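Side-chain contacts in tail protein, 43 kDa (Neisseria meningitidis MC58, PDB 3D37), which is of unknown function but probably serves as a structural component of a phage-like tail or baseplate: residues V10-G15 with F38-G43; V62-I67 with G286-D291; T188-W191 with R197-I200; V293-G298 with T331-K336. All coordinates share one frame; numbering follows the deposited sequence.

Contact 1: V10-G15 with F38-G43; sequences VSVRVG and FDFVIG
Two strands of the N-terminal GpP-like domain, 10-14 and 37-42, meet through their side chains: V10 and V12 on the first, F40 on the second. The backbones exchange no hydrogen bond, and the CA atoms of V12 and F40 lie 8.6 Å apart, a distance bridged by side chains alone. V12 sets its CG2 methyl over one face of the phenyl ring, 3.6 Å from the F40 ring centroid and 16° off the ring normal, which makes a CH-pi contact. The methyl sits slightly off centre, and its closest ring atom is F40 CE2, 3.5 Å from V12 CG2. V12 reaches the face because its CG2 branch stands anti to the carbonyl carbon, while CG1 takes the place anti to the backbone N (chi1 176°).

Such packing between strands that do not pair directly is consistent with the interior of a small beta barrel, and the sequence of this region groups with the GpP-like N-terminal domains of the phage-barrel clan. V10 uses the other branch. Its CG1, anti to the backbone N, comes to the rim of the same ring in the ring plane, 3.8 Å from F40 CE1. W22 and Y25 add further rings around F40, their planes inclined to it.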
loop_
_atom_site.group_PDB
_atom_site.type_symbol
_atom_site.label_atom_id
_atom_site.label_comp_id
_atom_site.label_asym_id
_atom_site.label_seq_id
_atom_site.Cartn_x
_atom_site.Cartn_y
_atom_site.Cartn_z
ATOM N N VAL A 10 -10.618 -24.614 -15.786
ATOM C CA VAL A 10 -9.195 -24.883 -15.784
ATOM C C VAL A 10 -8.956 -25.888 -14.663
ATOM O O VAL A 10 -9.299 -25.615 -13.470
ATOM C CB VAL A 10 -8.376 -23.596 -15.569
ATOM C CG1 VAL A 10 -6.858 -23.930 -15.601
ATOM C CG2 VAL A 10 -8.701 -22.564 -16.612
ATOM N N SER A 11 -8.365 -27.032 -15.005
ATOM C CA SER A 11 -8.027 -28.011 -13.974
ATOM C C SER A 11 -6.609 -28.575 -14.059
ATOM O O SER A 11 -5.962 -28.544 -15.106
ATOM C CB SER A 11 -8.995 -29.185 -13.984
ATOM O OG SER A 11 -8.888 -29.827 -15.210
ATOM N N VAL A 12 -6.158 -29.115 -12.928
ATOM C CA VAL A 12 -4.952 -29.914 -12.841
ATOM C C VAL A 12 -5.490 -31.301 -12.655
ATOM O O VAL A 12 -6.076 -31.588 -11.627
ATOM C CB VAL A 12 -4.058 -29.465 -11.663
ATOM C CG1 VAL A 12 -2.823 -30.382 -11.496
ATOM C CG2 VAL A 12 -3.644 -28.029 -11.857
ATOM N N ARG A 13 -5.358 -32.135 -13.684
ATOM C CA ARG A 13 -5.847 -33.486 -13.643
ATOM C C ARG A 13 -4.746 -34.401 -13.103
ATOM O O ARG A 13 -3.666 -34.460 -13.673
ATOM C CB ARG A 13 -6.228 -33.919 -15.065
ATOM C CG ARG A 13 -7.160 -35.052 -15.120
ATOM C CD ARG A 13 -7.426 -35.442 -16.576
ATOM N NE ARG A 13 -8.425 -34.553 -17.175
ATOM C CZ ARG A 13 -8.623 -34.418 -18.485
ATOM N NH1 ARG A 13 -7.843 -34.997 -19.347
ATOM N NH2 ARG A 13 -9.604 -33.659 -18.936
ATOM N N VAL A 14 -5.006 -35.067 -11.979
ATOM C CA VAL A 14 -4.060 -36.004 -11.380
ATOM C C VAL A 14 -4.833 -37.257 -10.970
ATOM O O VAL A 14 -5.802 -37.155 -10.164
ATOM C CB VAL A 14 -3.436 -35.454 -10.063
ATOM C CG1 VAL A 14 -2.589 -36.558 -9.399
ATOM C CG2 VAL A 14 -2.650 -34.185 -10.278
ATOM N N GLY A 15 -4.421 -38.417 -11.478
ATOM C CA GLY A 15 -5.099 -39.672 -11.144
ATOM C C GLY A 15 -6.584 -39.543 -11.437
ATOM O O GLY A 15 -7.425 -39.636 -10.529
ATOM N N PHE A 38 4.048 -24.354 -14.606
ATOM C CA PHE A 38 2.752 -24.019 -14.108
ATOM C C PHE A 38 2.817 -23.787 -12.611
ATOM O O PHE A 38 3.666 -24.347 -11.897
ATOM C CB PHE A 38 1.719 -25.099 -14.448
ATOM C CG PHE A 38 1.992 -26.442 -13.830
ATOM C CD1 PHE A 38 1.481 -26.766 -12.570
ATOM C CD2 PHE A 38 2.710 -27.407 -14.533
ATOM C CE1 PHE A 38 1.722 -28.030 -11.982
ATOM C CE2 PHE A 38 2.958 -28.693 -13.940
ATOM C CZ PHE A 38 2.462 -28.984 -12.668
ATOM N N ASP A 39 1.870 -22.960 -12.187
ATOM C CA ASP A 39 1.683 -22.546 -10.826
ATOM C C ASP A 39 0.206 -22.242 -10.516
ATOM O O ASP A 39 -0.390 -21.441 -11.211
ATOM C CB ASP A 39 2.539 -21.320 -10.651
ATOM C CG ASP A 39 3.262 -21.365 -9.413
ATOM O OD1 ASP A 39 2.614 -20.945 -8.421
ATOM O OD2 ASP A 39 4.428 -21.895 -9.438
ATOM N N PHE A 40 -0.366 -22.927 -9.530
ATOM C CA PHE A 40 -1.777 -22.803 -9.137
ATOM C C PHE A 40 -1.954 -22.556 -7.629
ATOM O O PHE A 40 -1.263 -23.169 -6.823
ATOM C CB PHE A 40 -2.567 -24.098 -9.503
ATOM C CG PHE A 40 -2.765 -24.300 -10.993
ATOM C CD1 PHE A 40 -3.934 -23.877 -11.634
ATOM C CD2 PHE A 40 -1.787 -24.980 -11.755
ATOM C CE1 PHE A 40 -4.097 -24.078 -13.010
ATOM C CE2 PHE A 40 -1.964 -25.196 -13.116
ATOM C CZ PHE A 40 -3.107 -24.722 -13.740
ATOM N N VAL A 41 -2.889 -21.684 -7.268
ATOM C CA VAL A 41 -3.222 -21.400 -5.886
ATOM C C VAL A 41 -4.750 -21.370 -5.734
ATOM O O VAL A 41 -5.446 -20.803 -6.574
ATOM C CB VAL A 41 -2.702 -20.018 -5.419
ATOM C CG1 VAL A 41 -3.113 -19.776 -4.000
ATOM C CG2 VAL A 41 -1.185 -19.879 -5.629
ATOM N N ILE A 42 -5.262 -22.045 -4.713
ATOM C CA ILE A 42 -6.630 -21.759 -4.255
ATOM C C ILE A 42 -6.540 -21.271 -2.787
ATOM O O ILE A 42 -5.643 -21.674 -2.020
ATOM C CB ILE A 42 -7.564 -22.980 -4.522
ATOM C CG1 ILE A 42 -8.993 -22.781 -3.907
ATOM C CG2 ILE A 42 -6.856 -24.282 -4.113
ATOM C CD1 ILE A 42 -9.778 -21.497 -4.334
ATOM N N GLY A 43 -7.449 -20.371 -2.413
ATOM C CA GLY A 43 -7.406 -19.747 -1.081
ATOM C C GLY A 43 -8.756 -19.613 -0.385
ATOM O O GLY A 43 -9.290 -18.493 -0.290
#

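Contact 2: V62-I67 with G286-D291; sequences VIDGQI and GHKTRD
The ionic part of this contact joins D64, in the type I' turn of the hairpin I63 to Q66, to K288 in the loop that follows strand 278-285. K288 NZ donates to D64 OD2 at 2.9 Å, a hydrogen-bonded salt bridge that uses the anti lone pair of the carboxylate oxygen. The lysine chain is extended beyond CG, which carries its ammonium across to the turn, and K288 CE follows at 3.8 Å from D64 OD2. D64 OD1 accepts from the backbone N of A9, so both carboxylate oxygens are engaged and the group is held against rotation.

The packing part pairs I63 with H287. I63 CD1 ends 4.1 Å from H287 ND1, the two side chains crossing at about a right angle. Y8 stacks on the imidazole, and its hydroxyl also accepts from the backbone N of H287.

Within the hairpin, I63 and Q66 are paired by two backbone hydrogen bonds, I63 N to Q66 O and Q66 N to I63 O, each of 2.8 Å, which hold the turn bearing D64 in shape. A buried isoleucine-histidine pair thus lies beside a partly exposed ion pair, so the tie between the N-terminal and C-terminal domains combines van der Waals packing with a charge interaction that solvent probably weakens.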
loop_
_atom_site.group_PDB
_atom_site.type_symbol
_atom_site.label_atom_id
_atom_site.label_comp_id
_atom_site.label_asym_id
_atom_site.label_seq_id
_atom_site.Cartn_x
_atom_site.Cartn_y
_atom_site.Cartn_z
ATOM N N VAL A 62 -5.518 -28.613 -17.927
ATOM C CA VAL A 62 -6.599 -28.707 -18.914
ATOM C C VAL A 62 -7.414 -27.418 -18.857
ATOM O O VAL A 62 -7.775 -26.946 -17.790
ATOM C CB VAL A 62 -7.508 -29.965 -18.661
ATOM C CG1 VAL A 62 -8.418 -30.267 -19.889
ATOM C CG2 VAL A 62 -6.664 -31.190 -18.365
ATOM N N ILE A 63 -7.677 -26.851 -20.016
ATOM C CA ILE A 63 -8.563 -25.696 -20.142
ATOM C C ILE A 63 -9.714 -26.113 -21.079
ATOM O O ILE A 63 -9.467 -26.486 -22.217
ATOM C CB ILE A 63 -7.819 -24.451 -20.719
ATOM C CG1 ILE A 63 -6.551 -24.130 -19.888
ATOM C CG2 ILE A 63 -8.821 -23.210 -20.884
ATOM C CD1 ILE A 63 -5.815 -22.864 -20.275
ATOM N N ASP A 64 -10.938 -26.045 -20.575
ATOM C CA ASP A 64 -12.170 -26.414 -21.319
ATOM C C ASP A 64 -11.981 -27.729 -22.001
ATOM O O ASP A 64 -12.258 -27.844 -23.191
ATOM C CB ASP A 64 -12.552 -25.358 -22.385
ATOM C CG ASP A 64 -13.048 -24.086 -21.803
ATOM O OD1 ASP A 64 -13.577 -24.109 -20.652
ATOM O OD2 ASP A 64 -12.945 -23.051 -22.520
ATOM N N GLY A 65 -11.483 -28.710 -21.242
ATOM C CA GLY A 65 -11.279 -30.066 -21.729
ATOM C C GLY A 65 -10.156 -30.233 -22.687
ATOM O O GLY A 65 -9.940 -31.323 -23.186
ATOM N N GLN A 66 -9.391 -29.176 -22.949
ATOM C CA GLN A 66 -8.224 -29.352 -23.808
ATOM C C GLN A 66 -6.933 -29.304 -22.976
ATOM O O GLN A 66 -6.692 -28.351 -22.182
ATOM C CB GLN A 66 -8.233 -28.304 -24.885
ATOM C CG GLN A 66 -7.082 -28.423 -25.813
ATOM C CD GLN A 66 -7.256 -27.560 -27.062
ATOM O OE1 GLN A 66 -8.320 -26.882 -27.256
ATOM N NE2 GLN A 66 -6.236 -27.559 -27.901
ATOM N N ILE A 67 -6.138 -30.347 -23.120
ATOM C CA ILE A 67 -4.882 -30.426 -22.413
ATOM C C ILE A 67 -3.923 -29.368 -23.017
ATOM O O ILE A 67 -3.706 -29.338 -24.231
ATOM C CB ILE A 67 -4.260 -31.813 -22.533
ATOM C CG1 ILE A 67 -5.118 -32.838 -21.752
ATOM C CG2 ILE A 67 -2.815 -31.804 -22.036
ATOM C CD1 ILE A 67 -4.891 -34.300 -22.213
ATOM N N GLY A 286 -9.000 -13.180 -21.515
ATOM C CA GLY A 286 -9.259 -14.574 -21.996
ATOM C C GLY A 286 -7.985 -15.358 -22.278
ATOM O O GLY A 286 -6.857 -14.865 -22.062
ATOM N N HIS A 287 -8.198 -16.572 -22.787
ATOM C CA HIS A 287 -7.198 -17.521 -23.188
ATOM C C HIS A 287 -7.308 -18.017 -24.633
ATOM O O HIS A 287 -6.439 -18.735 -25.097
ATOM C CB HIS A 287 -7.226 -18.715 -22.262
ATOM C CG HIS A 287 -6.842 -18.367 -20.853
ATOM N ND1 HIS A 287 -7.270 -19.097 -19.771
ATOM C CD2 HIS A 287 -6.143 -17.327 -20.351
ATOM C CE1 HIS A 287 -6.826 -18.534 -18.663
ATOM N NE2 HIS A 287 -6.096 -17.493 -18.997
ATOM N N LYS A 288 -8.368 -17.599 -25.341
ATOM C CA LYS A 288 -8.640 -18.053 -26.716
ATOM C C LYS A 288 -8.782 -16.897 -27.671
ATOM O O LYS A 288 -9.237 -15.854 -27.298
ATOM C CB LYS A 288 -9.932 -18.832 -26.764
ATOM C CG LYS A 288 -9.766 -20.191 -26.189
ATOM C CD LYS A 288 -11.097 -20.875 -25.917
ATOM C CE LYS A 288 -10.833 -22.350 -25.618
ATOM N NZ LYS A 288 -12.057 -23.187 -25.230
ATOM N N THR A 289 -8.359 -17.108 -28.896
ATOM C CA THR A 289 -8.776 -16.243 -29.977
ATOM C C THR A 289 -10.306 -16.268 -30.186
ATOM O O THR A 289 -11.013 -17.150 -29.727
ATOM C CB THR A 289 -8.183 -16.667 -31.290
ATOM O OG1 THR A 289 -8.811 -17.902 -31.723
ATOM C CG2 THR A 289 -6.669 -16.832 -31.184
ATOM N N ARG A 290 -10.784 -15.291 -30.934
ATOM C CA ARG A 290 -12.181 -15.229 -31.317
ATOM C C ARG A 290 -12.700 -16.519 -31.981
ATOM O O ARG A 290 -13.859 -16.861 -31.838
ATOM C CB ARG A 290 -12.428 -14.036 -32.264
ATOM C CG ARG A 290 -12.823 -12.810 -31.541
ATOM C CD ARG A 290 -13.844 -11.935 -32.334
ATOM N NE ARG A 290 -15.261 -12.279 -32.070
ATOM C CZ ARG A 290 -15.875 -12.183 -30.879
ATOM N NH1 ARG A 290 -15.249 -11.753 -29.790
ATOM N NH2 ARG A 290 -17.145 -12.541 -30.780
ATOM N N ASP A 291 -11.856 -17.220 -32.709
ATOM C CA ASP A 291 -12.262 -18.485 -33.322
ATOM C C ASP A 291 -11.882 -19.709 -32.492
ATOM O O ASP A 291 -11.816 -20.824 -32.983
ATOM C CB ASP A 291 -11.762 -18.601 -34.763
ATOM C CG ASP A 291 -10.252 -18.653 -34.877
ATOM O OD1 ASP A 291 -9.581 -18.008 -34.034
ATOM O OD2 ASP A 291 -9.748 -19.310 -35.850
#

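Contact 3: T188-W191 with R197-I200; sequences TLCW and RCNI
The carbonyl oxygen of C190 accepts two backbone N-H groups from the returning chain. I200 N reaches C190 O at 3.2 Å in a nearly straight bond (N-H...O angle 166°), its donor tilted out of the carbonyl plane. N199 N lies equally far from that oxygen, but its bond is bent and weak.

Beside this bifurcated acceptor runs the disulfide, with C190 SG and C198 SG 2.1 Å apart and a dihedral of -100° about the S-S bond. To meet its partner, C190 places SG between its backbone N and carbonyl carbon (chi1 68°). The bridge closes the short excursion that leaves strand 187-191.

I200 fills the other side of the C190 carbonyl. Its CD1 packs 4.0 Å from L189 CB, while its CG2 meets the indole of W191 at the edge, in the ring plane, 3.6 Å from W191 CE3. W191 in turn makes cation-pi contacts with K80 and K82 of a third subunit.

A covalent bond, two N-H groups on one carbonyl and an isoleucine against the indole all pin the same few residues, which should restrict the short loop between the two cysteines and help position W191 at the subunit interface.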
loop_
_atom_site.group_PDB
_atom_site.type_symbol
_atom_site.label_atom_id
_atom_site.label_comp_id
_atom_site.label_asym_id
_atom_site.label_seq_id
_atom_site.Cartn_x
_atom_site.Cartn_y
_atom_site.Cartn_z
ATOM N N THR A 188 -6.002 -11.209 -35.514
ATOM C CA THR A 188 -5.622 -9.829 -35.602
ATOM C C THR A 188 -6.001 -9.147 -34.303
ATOM O O THR A 188 -7.180 -9.106 -33.897
ATOM C CB THR A 188 -6.296 -9.114 -36.748
ATOM O OG1 THR A 188 -5.832 -9.691 -37.970
ATOM C CG2 THR A 188 -5.959 -7.634 -36.716
ATOM N N LEU A 189 -4.983 -8.639 -33.619
ATOM C CA LEU A 189 -5.191 -7.914 -32.381
ATOM C C LEU A 189 -4.907 -6.445 -32.644
ATOM O O LEU A 189 -4.015 -6.103 -33.401
ATOM C CB LEU A 189 -4.280 -8.438 -31.319
ATOM C CG LEU A 189 -4.429 -9.908 -30.935
ATOM C CD1 LEU A 189 -3.340 -10.240 -29.945
ATOM C CD2 LEU A 189 -5.798 -10.237 -30.356
ATOM N N CYS A 190 -5.680 -5.573 -32.028
ATOM C CA CYS A 190 -5.491 -4.145 -32.230
ATOM C C CYS A 190 -5.652 -3.366 -30.936
ATOM O O CYS A 190 -6.289 -3.812 -29.972
ATOM C CB CYS A 190 -6.397 -3.593 -33.369
ATOM S SG CYS A 190 -8.208 -3.561 -33.078
ATOM N N TRP A 191 -4.971 -2.227 -30.917
ATOM C CA TRP A 191 -4.953 -1.308 -29.795
ATOM C C TRP A 191 -5.691 -0.059 -30.193
ATOM O O TRP A 191 -5.407 0.520 -31.238
ATOM C CB TRP A 191 -3.533 -0.891 -29.429
ATOM C CG TRP A 191 -3.543 0.242 -28.498
ATOM C CD1 TRP A 191 -3.568 1.568 -28.817
ATOM C CD2 TRP A 191 -3.624 0.166 -27.074
ATOM N NE1 TRP A 191 -3.656 2.321 -27.676
ATOM C CE2 TRP A 191 -3.678 1.486 -26.589
ATOM C CE3 TRP A 191 -3.679 -0.885 -26.169
ATOM C CZ2 TRP A 191 -3.744 1.773 -25.230
ATOM C CZ3 TRP A 191 -3.723 -0.610 -24.819
ATOM C CH2 TRP A 191 -3.767 0.705 -24.358
ATOM N N ARG A 197 -13.863 -2.257 -30.349
ATOM C CA ARG A 197 -13.613 -3.519 -31.028
ATOM C C ARG A 197 -12.123 -3.975 -30.750
ATOM O O ARG A 197 -11.789 -5.166 -30.843
ATOM C CB ARG A 197 -13.957 -3.388 -32.537
ATOM C CG ARG A 197 -15.348 -2.689 -32.790
ATOM C CD ARG A 197 -16.022 -2.900 -34.170
ATOM N NE ARG A 197 -15.368 -2.166 -35.263
ATOM C CZ ARG A 197 -15.810 -2.075 -36.540
ATOM N NH1 ARG A 197 -16.955 -2.660 -36.962
ATOM N NH2 ARG A 197 -15.092 -1.381 -37.429
ATOM N N CYS A 198 -11.261 -3.023 -30.372
ATOM C CA CYS A 198 -9.870 -3.303 -30.092
ATOM C C CYS A 198 -9.708 -3.756 -28.670
ATOM O O CYS A 198 -10.131 -3.140 -27.711
ATOM C CB CYS A 198 -8.969 -2.121 -30.380
ATOM S SG CYS A 198 -8.761 -1.783 -32.127
ATOM N N ASN A 199 -8.994 -4.833 -28.568
ATOM C CA ASN A 199 -9.078 -5.737 -27.472
ATOM C C ASN A 199 -7.757 -5.854 -26.655
ATOM O O ASN A 199 -7.720 -6.476 -25.608
ATOM C CB ASN A 199 -9.469 -7.087 -28.126
ATOM C CG ASN A 199 -8.426 -7.619 -29.212
ATOM O OD1 ASN A 199 -7.726 -8.555 -28.859
ATOM N ND2 ASN A 199 -8.393 -7.117 -30.490
ATOM N N ILE A 200 -6.671 -5.284 -27.155
ATOM C CA ILE A 200 -5.384 -5.298 -26.421
ATOM C C ILE A 200 -5.561 -4.483 -25.131
ATOM O O ILE A 200 -5.976 -3.336 -25.190
ATOM C CB ILE A 200 -4.232 -4.727 -27.299
ATOM C CG1 ILE A 200 -3.925 -5.694 -28.445
ATOM C CG2 ILE A 200 -2.989 -4.450 -26.490
ATOM C CD1 ILE A 200 -3.149 -5.039 -29.581
#

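Contact 4: V293-G298 with T331-K336; sequences VLWQPG and TELRLK
W295, L333 and T331 account for the burial here, with the indole of W295 set against two residues that project from the same side of strand 330-337. L333 meets the flat of the ring system: its CD2 methyl stands 3.4 Å above the plane, displaced toward the rim, and makes a CH-pi contact 3.9 Å from the centroid of the five-membered ring of W295. The nearest single atom is W295 CG, 3.6 Å from L333 CD2. The other branch, L333 CD1, reaches out over the six-membered part, 4.2 Å from W295 CH2, so the two methyls of one leucine span the indole, and the two side chains cross at about a right angle.

T331 approaches near the pyrrole end. Its OG1 lies 3.5 Å from W295 CD1, meeting the ring obliquely, and its CG2 methyl comes within 3.9 Å of W295 CB. With OG1 beside the backbone N (chi1 -43°) and CG2 anti to it, the hydroxyl is placed to form its hydrogen bond to the carbonyl oxygen of G286; it is therefore already satisfied as it brushes the ring.

The strand belongs to the beta framework of the C-terminal domain, where 330-337 pairs with 278-285 and 310-324, and the loop bearing W295 runs alongside it. V284 and L189 also touch the indole. Because no hydrogen bond passes between the two segments, the contact rests on dispersion and CH-pi attraction in a buried setting, while the threonine hydroxyl is kept from being a polar penalty by its carbonyl partner.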
loop_
_atom_site.group_PDB
_atom_site.type_symbol
_atom_site.label_atom_id
_atom_site.label_comp_id
_atom_site.label_asym_id
_atom_site.label_seq_id
_atom_site.Cartn_x
_atom_site.Cartn_y
_atom_site.Cartn_z
ATOM N N VAL A 293 -9.274 -20.690 -30.581
ATOM C CA VAL A 293 -7.917 -21.328 -30.520
ATOM C C VAL A 293 -7.205 -20.826 -29.236
ATOM O O VAL A 293 -7.094 -19.616 -29.015
ATOM C CB VAL A 293 -7.078 -21.034 -31.805
ATOM C CG1 VAL A 293 -5.663 -21.562 -31.712
ATOM C CG2 VAL A 293 -7.765 -21.618 -33.116
ATOM N N LEU A 294 -6.792 -21.766 -28.390
ATOM C CA LEU A 294 -5.921 -21.491 -27.268
ATOM C C LEU A 294 -4.585 -20.898 -27.731
ATOM O O LEU A 294 -3.932 -21.468 -28.540
ATOM C CB LEU A 294 -5.707 -22.748 -26.445
ATOM C CG LEU A 294 -6.910 -23.151 -25.624
ATOM C CD1 LEU A 294 -6.886 -24.613 -25.229
ATOM C CD2 LEU A 294 -7.098 -22.259 -24.391
ATOM N N TRP A 295 -4.221 -19.731 -27.186
ATOM C CA TRP A 295 -2.930 -19.118 -27.472
ATOM C C TRP A 295 -1.837 -20.138 -27.129
ATOM O O TRP A 295 -1.887 -20.785 -26.098
ATOM C CB TRP A 295 -2.729 -17.822 -26.667
ATOM C CG TRP A 295 -3.708 -16.761 -26.921
ATOM C CD1 TRP A 295 -4.674 -16.338 -26.072
ATOM C CD2 TRP A 295 -3.807 -15.927 -28.075
ATOM N NE1 TRP A 295 -5.358 -15.310 -26.605
ATOM C CE2 TRP A 295 -4.882 -15.057 -27.856
ATOM C CE3 TRP A 295 -3.132 -15.871 -29.295
ATOM C CZ2 TRP A 295 -5.270 -14.109 -28.794
ATOM C CZ3 TRP A 295 -3.529 -14.957 -30.213
ATOM C CH2 TRP A 295 -4.558 -14.077 -29.964
ATOM N N GLN A 296 -0.874 -20.263 -28.016
ATOM C CA GLN A 296 0.161 -21.285 -27.934
ATOM C C GLN A 296 1.334 -20.819 -28.752
ATOM O O GLN A 296 1.155 -20.337 -29.896
ATOM C CB GLN A 296 -0.381 -22.588 -28.541
ATOM C CG GLN A 296 0.517 -23.811 -28.367
ATOM C CD GLN A 296 0.616 -24.261 -26.912
ATOM O OE1 GLN A 296 1.644 -24.834 -26.527
ATOM N NE2 GLN A 296 -0.434 -24.038 -26.114
ATOM N N PRO A 297 2.569 -21.007 -28.230
ATOM C CA PRO A 297 3.735 -20.608 -29.072
ATOM C C PRO A 297 3.715 -21.273 -30.430
ATOM O O PRO A 297 3.334 -22.434 -30.493
ATOM C CB PRO A 297 4.932 -21.063 -28.221
ATOM C CG PRO A 297 4.401 -21.000 -26.808
ATOM C CD PRO A 297 3.007 -21.521 -26.925
ATOM N N GLY A 298 4.165 -20.569 -31.503
ATOM C CA GLY A 298 4.148 -21.132 -32.851
ATOM C C GLY A 298 3.091 -20.530 -33.742
ATOM O O GLY A 298 3.196 -20.613 -34.966
ATOM N N THR A 331 -4.067 -13.522 -21.038
ATOM C CA THR A 331 -2.955 -14.144 -21.657
ATOM C C THR A 331 -1.918 -13.054 -21.963
ATOM O O THR A 331 -2.226 -12.003 -22.560
ATOM C CB THR A 331 -3.319 -15.016 -22.938
ATOM O OG1 THR A 331 -4.494 -15.795 -22.668
ATOM C CG2 THR A 331 -2.116 -15.976 -23.330
ATOM N N GLU A 332 -0.683 -13.322 -21.538
ATOM C CA GLU A 332 0.471 -12.556 -22.030
ATOM C C GLU A 332 1.053 -13.232 -23.202
ATOM O O GLU A 332 1.352 -14.472 -23.195
ATOM C CB GLU A 332 1.492 -12.429 -20.893
ATOM C CG GLU A 332 2.867 -11.932 -21.313
ATOM C CD GLU A 332 3.859 -11.978 -20.104
ATOM O OE1 GLU A 332 3.470 -11.342 -19.083
ATOM O OE2 GLU A 332 4.945 -12.645 -20.228
ATOM N N LEU A 333 1.215 -12.450 -24.254
ATOM C CA LEU A 333 1.700 -12.927 -25.542
ATOM C C LEU A 333 3.067 -12.290 -25.829
ATOM O O LEU A 333 3.162 -11.064 -25.957
ATOM C CB LEU A 333 0.694 -12.606 -26.655
ATOM C CG LEU A 333 -0.790 -13.024 -26.436
ATOM C CD1 LEU A 333 -1.645 -12.357 -27.509
ATOM C CD2 LEU A 333 -0.932 -14.550 -26.442
ATOM N N ARG A 334 4.117 -13.101 -25.828
ATOM C CA ARG A 334 5.486 -12.608 -26.050
ATOM C C ARG A 334 5.797 -12.830 -27.511
ATOM O O ARG A 334 6.037 -13.930 -27.952
ATOM C CB ARG A 334 6.504 -13.309 -25.137
ATOM C CG ARG A 334 6.115 -13.098 -23.663
ATOM C CD ARG A 334 7.238 -13.524 -22.696
ATOM N NE ARG A 334 7.463 -14.961 -22.719
ATOM C CZ ARG A 334 6.882 -15.829 -21.904
ATOM N NH1 ARG A 334 5.982 -15.445 -20.998
ATOM N NH2 ARG A 334 7.160 -17.103 -22.026
ATOM N N LEU A 335 5.747 -11.737 -28.249
ATOM C CA LEU A 335 5.816 -11.719 -29.687
ATOM C C LEU A 335 7.173 -11.220 -30.198
ATOM O O LEU A 335 7.813 -10.326 -29.615
ATOM C CB LEU A 335 4.669 -10.874 -30.204
ATOM C CG LEU A 335 3.275 -11.460 -30.033
ATOM C CD1 LEU A 335 2.214 -10.378 -30.100
ATOM C CD2 LEU A 335 3.037 -12.591 -31.098
ATOM N N LYS A 336 7.614 -11.815 -31.299
ATOM C CA LYS A 336 8.896 -11.537 -31.890
ATOM C C LYS A 336 8.717 -11.202 -33.348
ATOM O O LYS A 336 7.696 -11.543 -33.943
ATOM C CB LYS A 336 9.828 -12.756 -31.733
ATOM C CG LYS A 336 10.154 -13.118 -30.243
ATOM C CD LYS A 336 11.168 -12.092 -29.717
ATOM C CE LYS A 336 11.827 -12.426 -28.438
ATOM N NZ LYS A 336 12.798 -11.366 -28.094
#

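In the fold
Contacts 1 and 4 are buried and built on an aromatic ring packed against aliphatic side chains, one in the N-terminal domain and one in the C-terminal domain, with nearest atoms about 8 Å apart. Contacts 2 and 3 are only partly buried, and there polar and covalent chemistry joins the packing: an ion pair in contact 2, a disulfide and shared carbonyl in contact 3. Contact 2 joins the N-terminal and C-terminal parts, since V62 pairs with S11 of contact 1 while G286 and H287 bond to T331 and W295 of contact 4. L189 carries contact 3 into the same apolar patch, packing on W295 and L333. Contacts 1 and 3 do not touch; their nearest atoms are about 18 Å apart.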